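Local structure of leucine aminopeptidase (3TC8) at residues 98-110 and 121-135. The protein is probably a zinc-dependent aminopeptidase of peptidase family M28, although a related glutaminyl-peptide cyclotransferase activity is also possible. Sequence-based numbering, arbitrary orientation.
Sequences LLFAHWDSRPYSD and PLDGADDGGSGVGAL
Strand 96-102, central in the mixed sheet, packs against the N-terminal part of helix 125-144 in a buried contact that runs from an apolar end, past the zinc site, to a loop-loop pairing of 105-109 with 121-124. Ala101 CB sits 3.7 Å from Gly131 C, Leu135 lays CD2 alongside Leu99 CB, and Val132 CG2 meets Trp103 CB at 3.7 Å. Residues 98-102 and 125-135 run roughly antiparallel, at 153°, and the metal site lies at the C-terminal end of the strand, as in M28 zinc exopeptidases. Here His102 NE2 donates to Asp127 OD1 (2.7 Å, 158°); the acceptor lies close to the imidazole plane, with the carboxylate perpendicular to the ring. His102 CB points away from the helix, but CG, between the backbone N and the carbonyl carbon (chi1 84°), brings the ring back to Gly128 and Asp127. Asp127 OD2 binds zinc with Asp160 and His281, making His102 a second-shell residue. ND1 donates to Asp104 OD1 at 2.8 Å, fixing the ring's rotation, and Gly128 CA lies over one face, offset toward the rim, in a CH-pi contact. A leucine in place of His102 would probably leave Asp127 OD1 without this donor and its carboxylate freer to turn. Water 1 lies between His102 O (2.8 Å) and Gly128 O (2.6 Å). Farther along, Leu122 N bonds to Arg106 O (3.2 Å), and Leu122 CD2 lies 3.4 Å from Tyr108 O, which has no polar partner.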
ATOM      1  N   LEU A  98      -9.368   3.041   7.831  1.00  8.02           N
ATOM      2  CA  LEU A  98      -8.169   2.271   7.621  1.00  8.16           C
ATOM      3  C   LEU A  98      -7.477   2.686   6.329  1.00  7.47           C
ATOM      4  O   LEU A  98      -8.084   2.597   5.279  1.00  8.89           O
ATOM      5  CB  LEU A  98      -8.547   0.800   7.587  1.00  8.59           C
ATOM      6  CG  LEU A  98      -7.412  -0.181   7.247  1.00  8.63           C
ATOM      7  CD1 LEU A  98      -6.317  -0.155   8.237  1.00 10.64           C
ATOM      8  CD2 LEU A  98      -7.985  -1.597   7.030  1.00 11.21           C
ATOM      9  N   LEU A  99      -6.207   3.059   6.445  1.00  7.46           N
ATOM     10  CA  LEU A  99      -5.373   3.400   5.262  1.00  6.87           C
ATOM     11  C   LEU A  99      -4.186   2.446   5.304  1.00  7.06           C
ATOM     12  O   LEU A  99      -3.527   2.310   6.320  1.00  8.00           O
ATOM     13  CB  LEU A  99      -4.878   4.848   5.358  1.00  7.74           C
ATOM     14  CG  LEU A  99      -5.951   5.913   5.483  1.00  8.25           C
ATOM     15  CD1 LEU A  99      -5.278   7.310   5.609  1.00 10.62           C
ATOM     16  CD2 LEU A  99      -6.933   5.910   4.338  1.00  8.95           C
ATOM     17  N   PHE A 100      -3.903   1.807   4.153  1.00  6.74           N
ATOM     18  CA  PHE A 100      -2.932   0.694   4.190  1.00  7.30           C
ATOM     19  C   PHE A 100      -2.164   0.571   2.925  1.00  6.82           C
ATOM     20  O   PHE A 100      -2.514   1.104   1.886  1.00  7.39           O
ATOM     21  CB  PHE A 100      -3.594  -0.622   4.650  1.00  7.17           C
ATOM     22  CG  PHE A 100      -4.751  -1.139   3.827  1.00  7.57           C
ATOM     23  CD1 PHE A 100      -5.991  -0.526   3.828  1.00  8.01           C
ATOM     24  CD2 PHE A 100      -4.629  -2.323   3.128  1.00  8.09           C
ATOM     25  CE1 PHE A 100      -7.078  -1.050   3.186  1.00  8.12           C
ATOM     26  CE2 PHE A 100      -5.737  -2.854   2.463  1.00  8.35           C
ATOM     27  CZ  PHE A 100      -6.939  -2.252   2.498  1.00  8.42           C
ATOM     28  N   ALA A 101      -1.037  -0.131   3.031  1.00  7.45           N
ATOM     29  CA  ALA A 101      -0.096  -0.373   1.925  1.00  7.07           C
ATOM     30  C   ALA A 101       0.821  -1.529   2.361  1.00  7.14           C
ATOM     31  O   ALA A 101       0.924  -1.797   3.533  1.00  8.81           O
ATOM     32  CB  ALA A 101       0.758   0.897   1.692  1.00  8.02           C
ATOM     33  N   HIS A 102       1.415  -2.190   1.376  1.00  6.98           N
ATOM     34  CA  HIS A 102       2.425  -3.203   1.713  1.00  7.44           C
ATOM     35  C   HIS A 102       3.802  -2.570   1.702  1.00  7.24           C
ATOM     36  O   HIS A 102       4.106  -1.690   0.889  1.00  7.65           O
ATOM     37  CB  HIS A 102       2.371  -4.429   0.782  1.00  7.41           C
ATOM     38  CG  HIS A 102       3.103  -4.332  -0.505  1.00  7.28           C
ATOM     39  ND1 HIS A 102       4.389  -4.817  -0.629  1.00  7.87           N
ATOM     40  CD2 HIS A 102       2.777  -3.843  -1.718  1.00  9.16           C
ATOM     41  CE1 HIS A 102       4.834  -4.603  -1.844  1.00  8.31           C
ATOM     42  NE2 HIS A 102       3.875  -4.049  -2.547  1.00  9.07           N
ATOM     43  N   TRP A 103       4.683  -3.053   2.589  1.00  7.27           N
ATOM     44  CA  TRP A 103       6.021  -2.474   2.736  1.00  7.26           C
ATOM     45  C   TRP A 103       7.171  -3.379   2.319  1.00  7.97           C
ATOM     46  O   TRP A 103       8.306  -2.907   2.196  1.00  8.19           O
ATOM     47  CB  TRP A 103       6.262  -1.904   4.144  1.00  7.67           C
ATOM     48  CG  TRP A 103       6.435  -2.884   5.239  1.00  7.18           C
ATOM     49  CD1 TRP A 103       5.455  -3.463   5.974  1.00  8.12           C
ATOM     50  CD2 TRP A 103       7.666  -3.314   5.820  1.00  7.46           C
ATOM     51  NE1 TRP A 103       6.009  -4.248   6.960  1.00  8.45           N
ATOM     52  CE2 TRP A 103       7.368  -4.143   6.919  1.00  7.54           C
ATOM     53  CE3 TRP A 103       9.011  -3.069   5.517  1.00  8.21           C
ATOM     54  CZ2 TRP A 103       8.368  -4.735   7.667  1.00  8.61           C
ATOM     55  CZ3 TRP A 103       9.995  -3.628   6.291  1.00  8.30           C
ATOM     56  CH2 TRP A 103       9.672  -4.436   7.358  1.00  8.34           C
ATOM     57  N   ASP A 104       6.929  -4.678   2.171  1.00  7.51           N
ATOM     58  CA  ASP A 104       7.949  -5.588   1.691  1.00  7.98           C
ATOM     59  C   ASP A 104       8.265  -5.364   0.227  1.00  8.19           C
ATOM     60  O   ASP A 104       7.456  -4.810  -0.540  1.00  9.67           O
ATOM     61  CB  ASP A 104       7.520  -7.039   1.913  1.00  7.80           C
ATOM     62  CG  ASP A 104       6.257  -7.417   1.151  1.00  8.39           C
ATOM     63  OD1 ASP A 104       5.253  -6.686   1.257  1.00  8.82           O
ATOM     64  OD2 ASP A 104       6.293  -8.476   0.467  1.00  9.36           O
ATOM     65  N   SER A 105       9.440  -5.862  -0.153  1.00  8.08           N
ATOM     66  CA  SER A 105       9.858  -5.917  -1.552  1.00  8.78           C
ATOM     67  C   SER A 105       9.929  -7.364  -2.007  1.00  8.37           C
ATOM     68  O   SER A 105      10.383  -8.251  -1.296  1.00  9.26           O
ATOM     69  CB  SER A 105      11.308  -5.338  -1.674  1.00  9.60           C
ATOM     70  OG  SER A 105      11.414  -4.046  -1.149  1.00  9.63           O
ATOM     71  N   ARG A 106       9.529  -7.598  -3.247  1.00  8.62           N
ATOM     72  CA  ARG A 106       9.567  -8.934  -3.820  1.00  8.39           C
ATOM     73  C   ARG A 106      11.008  -9.444  -3.910  1.00  8.72           C
ATOM     74  O   ARG A 106      11.877  -8.739  -4.409  1.00  9.38           O
ATOM     75  CB  ARG A 106       8.898  -8.902  -5.190  1.00  8.36           C
ATOM     76  CG  ARG A 106       8.783 -10.264  -5.888  1.00  8.14           C
ATOM     77  CD  ARG A 106       7.543 -10.326  -6.736  1.00  8.65           C
ATOM     78  NE  ARG A 106       7.385 -11.571  -7.490  1.00  8.68           N
ATOM     79  CZ  ARG A 106       6.896 -12.677  -6.959  1.00  8.52           C
ATOM     80  NH1 ARG A 106       6.663 -12.779  -5.676  1.00  9.05           N
ATOM     81  NH2 ARG A 106       6.733 -13.772  -7.697  1.00  9.84           N
ATOM     82  N   PRO A 107      11.221 -10.719  -3.610  1.00  9.25           N
ATOM     83  CA  PRO A 107      12.576 -11.300  -3.696  1.00  9.20           C
ATOM     84  C   PRO A 107      13.015 -11.722  -5.099  1.00  9.09           C
ATOM     85  O   PRO A 107      14.118 -12.214  -5.259  1.00 10.55           O
ATOM     86  CB  PRO A 107      12.500 -12.492  -2.769  1.00  9.95           C
ATOM     87  CG  PRO A 107      11.067 -12.919  -2.829  1.00 10.63           C
ATOM     88  CD  PRO A 107      10.329 -11.611  -2.834  1.00  9.61           C
ATOM     89  N   TYR A 108      12.125 -11.546  -6.043  1.00  8.83           N
ATOM     90  CA  TYR A 108      12.289 -11.964  -7.417  1.00  9.23           C
ATOM     91  C   TYR A 108      11.978 -10.808  -8.356  1.00  9.67           C
ATOM     92  O   TYR A 108      11.275  -9.870  -7.992  1.00 10.86           O
ATOM     93  CB  TYR A 108      11.344 -13.123  -7.778  1.00  9.74           C
ATOM     94  CG  TYR A 108      11.262 -14.229  -6.773  1.00  9.72           C
ATOM     95  CD1 TYR A 108      12.385 -14.918  -6.349  1.00 11.31           C
ATOM     96  CD2 TYR A 108      10.054 -14.556  -6.185  1.00 10.70           C
ATOM     97  CE1 TYR A 108      12.287 -15.930  -5.418  1.00 12.89           C
ATOM     98  CE2 TYR A 108       9.937 -15.564  -5.214  1.00 12.84           C
ATOM     99  CZ  TYR A 108      11.071 -16.222  -4.837  1.00 12.82           C
ATOM    100  OH  TYR A 108      10.952 -17.238  -3.918  1.00 16.65           O
ATOM    101  N   SER A 109      12.522 -10.875  -9.545  1.00  8.76           N
ATOM    102  CA  SER A 109      12.174  -9.983 -10.660  1.00  9.66           C
ATOM    103  C   SER A 109      11.664 -10.846 -11.809  1.00  9.21           C
ATOM    104  O   SER A 109      12.255 -10.918 -12.873  1.00  9.73           O
ATOM    105  CB  SER A 109      13.356  -9.125 -11.061  1.00 10.19           C
ATOM    106  OG  SER A 109      13.841  -8.395  -9.952  1.00 10.13           O
ATOM    107  N   ASP A 110      10.546 -11.545 -11.538  1.00  9.39           N
ATOM    108  CA  ASP A 110      10.143 -12.674 -12.365  1.00  9.94           C
ATOM    109  C   ASP A 110       9.470 -12.308 -13.670  1.00 10.54           C
ATOM    110  O   ASP A 110       9.252 -13.190 -14.469  1.00 11.32           O
ATOM    111  CB  ASP A 110       9.328 -13.692 -11.559  1.00  9.90           C
ATOM    112  CG  ASP A 110       8.151 -13.106 -10.758  1.00 10.42           C
ATOM    113  OD1 ASP A 110       8.262 -12.006 -10.175  1.00 10.34           O
ATOM    114  OD2 ASP A 110       7.111 -13.835 -10.670  1.00 10.24           O
ATOM    115  N   PRO A 121      16.129  -9.890  -6.042  1.00  9.74           N
ATOM    116  CA  PRO A 121      15.175  -8.949  -5.441  1.00 10.28           C
ATOM    117  C   PRO A 121      15.155  -7.624  -6.133  1.00  9.96           C
ATOM    118  O   PRO A 121      16.155  -7.138  -6.681  1.00 11.03           O
ATOM    119  CB  PRO A 121      15.700  -8.769  -4.007  1.00 11.04           C
ATOM    120  CG  PRO A 121      16.408 -10.078  -3.728  1.00 11.28           C
ATOM    121  CD  PRO A 121      17.098 -10.390  -5.047  1.00 10.91           C
ATOM    122  N   LEU A 122      13.980  -7.020  -6.157  1.00 10.29           N
ATOM    123  CA  LEU A 122      13.822  -5.690  -6.756  1.00 10.31           C
ATOM    124  C   LEU A 122      13.744  -4.624  -5.666  1.00  8.59           C
ATOM    125  O   LEU A 122      13.459  -4.886  -4.506  1.00  9.74           O
ATOM    126  CB  LEU A 122      12.669  -5.684  -7.729  1.00 10.58           C
ATOM    127  CG  LEU A 122      11.300  -6.254  -7.292  1.00 10.67           C
ATOM    128  CD1 LEU A 122      10.555  -5.291  -6.329  1.00 11.86           C
ATOM    129  CD2 LEU A 122      10.446  -6.603  -8.489  1.00 12.63           C
ATOM    130  N   ASP A 123      14.014  -3.385  -6.069  1.00  9.16           N
ATOM    131  CA  ASP A 123      14.017  -2.266  -5.129  1.00  9.50           C
ATOM    132  C   ASP A 123      12.624  -2.000  -4.603  1.00  9.58           C
ATOM    133  O   ASP A 123      12.463  -1.481  -3.506  1.00 10.71           O
ATOM    134  CB  ASP A 123      14.556  -1.015  -5.778  1.00 11.33           C
ATOM    135  CG  ASP A 123      16.075  -0.940  -5.790  1.00 12.61           C
ATOM    136  OD1 ASP A 123      16.755  -1.687  -5.055  1.00 14.20           O
ATOM    137  OD2 ASP A 123      16.579  -0.030  -6.531  1.00 16.54           O
ATOM    138  N   GLY A 124      11.610  -2.281  -5.388  1.00  9.84           N
ATOM    139  CA  GLY A 124      10.255  -2.083  -4.983  1.00 10.24           C
ATOM    140  C   GLY A 124       9.946  -0.643  -4.647  1.00  9.76           C
ATOM    141  O   GLY A 124       9.195  -0.341  -3.712  1.00 10.19           O
ATOM    142  N   ALA A 125      10.478   0.284  -5.445  1.00  8.97           N
ATOM    143  CA  ALA A 125      10.243   1.699  -5.202  1.00  8.71           C
ATOM    144  C   ALA A 125       8.754   2.014  -5.396  1.00  8.50           C
ATOM    145  O   ALA A 125       8.171   2.698  -4.541  1.00  9.23           O
ATOM    146  CB  ALA A 125      11.071   2.535  -6.174  1.00 10.18           C
ATOM    147  N   ASP A 126       8.165   1.597  -6.522  1.00  8.47           N
ATOM    148  CA  ASP A 126       6.753   1.829  -6.738  1.00  8.45           C
ATOM    149  C   ASP A 126       5.925   0.750  -6.051  1.00  8.89           C
ATOM    150  O   ASP A 126       4.915   1.049  -5.398  1.00  9.41           O
ATOM    151  CB  ASP A 126       6.440   1.941  -8.215  1.00  8.75           C
ATOM    152  CG  ASP A 126       5.139   2.634  -8.535  1.00  9.26           C
ATOM    153  OD1 ASP A 126       4.608   3.359  -7.671  1.00  9.08           O
ATOM    154  OD2 ASP A 126       4.670   2.447  -9.682  1.00 11.13           O
ATOM    155  N   ASP A 127       6.297  -0.522  -6.215  1.00  8.45           N
ATOM    156  CA  ASP A 127       5.601  -1.659  -5.634  1.00  8.15           C
ATOM    157  C   ASP A 127       6.115  -1.878  -4.224  1.00  9.24           C
ATOM    158  O   ASP A 127       7.014  -2.672  -3.966  1.00 10.54           O
ATOM    159  CB  ASP A 127       5.806  -2.831  -6.520  1.00  8.78           C
ATOM    160  CG  ASP A 127       4.902  -3.995  -6.274  1.00  9.48           C
ATOM    161  OD1 ASP A 127       4.188  -4.040  -5.265  1.00 10.38           O
ATOM    162  OD2 ASP A 127       4.975  -4.917  -7.135  1.00 12.79           O
ATOM    163  N   GLY A 128       5.544  -1.132  -3.299  1.00  9.13           N
ATOM    164  CA  GLY A 128       5.879  -1.082  -1.891  1.00 10.14           C
ATOM    165  C   GLY A 128       6.225   0.327  -1.434  1.00  9.50           C
ATOM    166  O   GLY A 128       5.526   0.939  -0.611  1.00  9.85           O
ATOM    167  N   GLY A 129       7.297   0.884  -1.944  1.00  8.67           N
ATOM    168  CA  GLY A 129       7.729   2.173  -1.473  1.00  8.51           C
ATOM    169  C   GLY A 129       6.717   3.264  -1.609  1.00  7.31           C
ATOM    170  O   GLY A 129       6.543   4.065  -0.699  1.00  7.91           O
ATOM    171  N   SER A 130       6.034   3.333  -2.743  1.00  7.32           N
ATOM    172  CA  SER A 130       5.166   4.492  -3.047  1.00  7.93           C
ATOM    173  C   SER A 130       4.000   4.579  -2.079  1.00  7.04           C
ATOM    174  O   SER A 130       3.722   5.661  -1.554  1.00  7.72           O
ATOM    175  CB  SER A 130       4.664   4.445  -4.472  1.00  8.14           C
ATOM    176  OG  SER A 130       3.772   3.349  -4.682  1.00  8.52           O
ATOM    177  N   GLY A 131       3.298   3.482  -1.838  1.00  7.25           N
ATOM    178  CA  GLY A 131       2.139   3.528  -0.966  1.00  7.75           C
ATOM    179  C   GLY A 131       2.521   3.862   0.460  1.00  7.13           C
ATOM    180  O   GLY A 131       1.862   4.653   1.120  1.00  7.62           O
ATOM    181  N   VAL A 132       3.626   3.278   0.908  1.00  7.21           N
ATOM    182  CA  VAL A 132       4.099   3.543   2.268  1.00  7.37           C
ATOM    183  C   VAL A 132       4.566   4.999   2.398  1.00  6.80           C
ATOM    184  O   VAL A 132       4.289   5.648   3.383  1.00  7.75           O
ATOM    185  CB  VAL A 132       5.246   2.584   2.643  1.00  7.32           C
ATOM    186  CG1 VAL A 132       5.893   2.943   3.936  1.00  8.73           C
ATOM    187  CG2 VAL A 132       4.706   1.136   2.679  1.00  8.94           C
ATOM    188  N   GLY A 133       5.259   5.512   1.376  1.00  7.38           N
ATOM    189  CA  GLY A 133       5.736   6.901   1.458  1.00  8.18           C
ATOM    190  C   GLY A 133       4.593   7.902   1.435  1.00  7.59           C
ATOM    191  O   GLY A 133       4.627   8.892   2.177  1.00  7.87           O
ATOM    192  N   ALA A 134       3.578   7.651   0.608  1.00  7.63           N
ATOM    193  CA  ALA A 134       2.387   8.481   0.603  1.00  7.82           C
ATOM    194  C   ALA A 134       1.702   8.429   1.965  1.00  7.18           C
ATOM    195  O   ALA A 134       1.279   9.459   2.513  1.00  7.61           O
ATOM    196  CB  ALA A 134       1.453   8.131  -0.508  1.00  8.58           C
ATOM    197  N   LEU A 135       1.557   7.229   2.529  1.00  7.22           N
ATOM    198  CA  LEU A 135       0.928   7.097   3.832  1.00  7.46           C
ATOM    199  C   LEU A 135       1.741   7.723   4.947  1.00  7.56           C
ATOM    200  O   LEU A 135       1.153   8.264   5.893  1.00  7.66           O
ATOM    201  CB  LEU A 135       0.634   5.642   4.166  1.00  7.77           C
ATOM    202  CG  LEU A 135      -0.504   5.002   3.372  1.00  8.29           C
ATOM    203  CD1 LEU A 135      -0.761   3.571   3.812  1.00 11.03           C
ATOM    204  CD2 LEU A 135      -1.816   5.797   3.422  1.00 10.70           C
TER
HETATM  205  O   HOH W   1       3.004   0.335  -0.766  1.00 12.86           O
HETATM  206  O   HOH W   2       9.031  -2.700  -1.701  1.00 11.11           O
HETATM  207  O   HOH W   3       7.582  -5.556  -4.161  1.00 12.24           O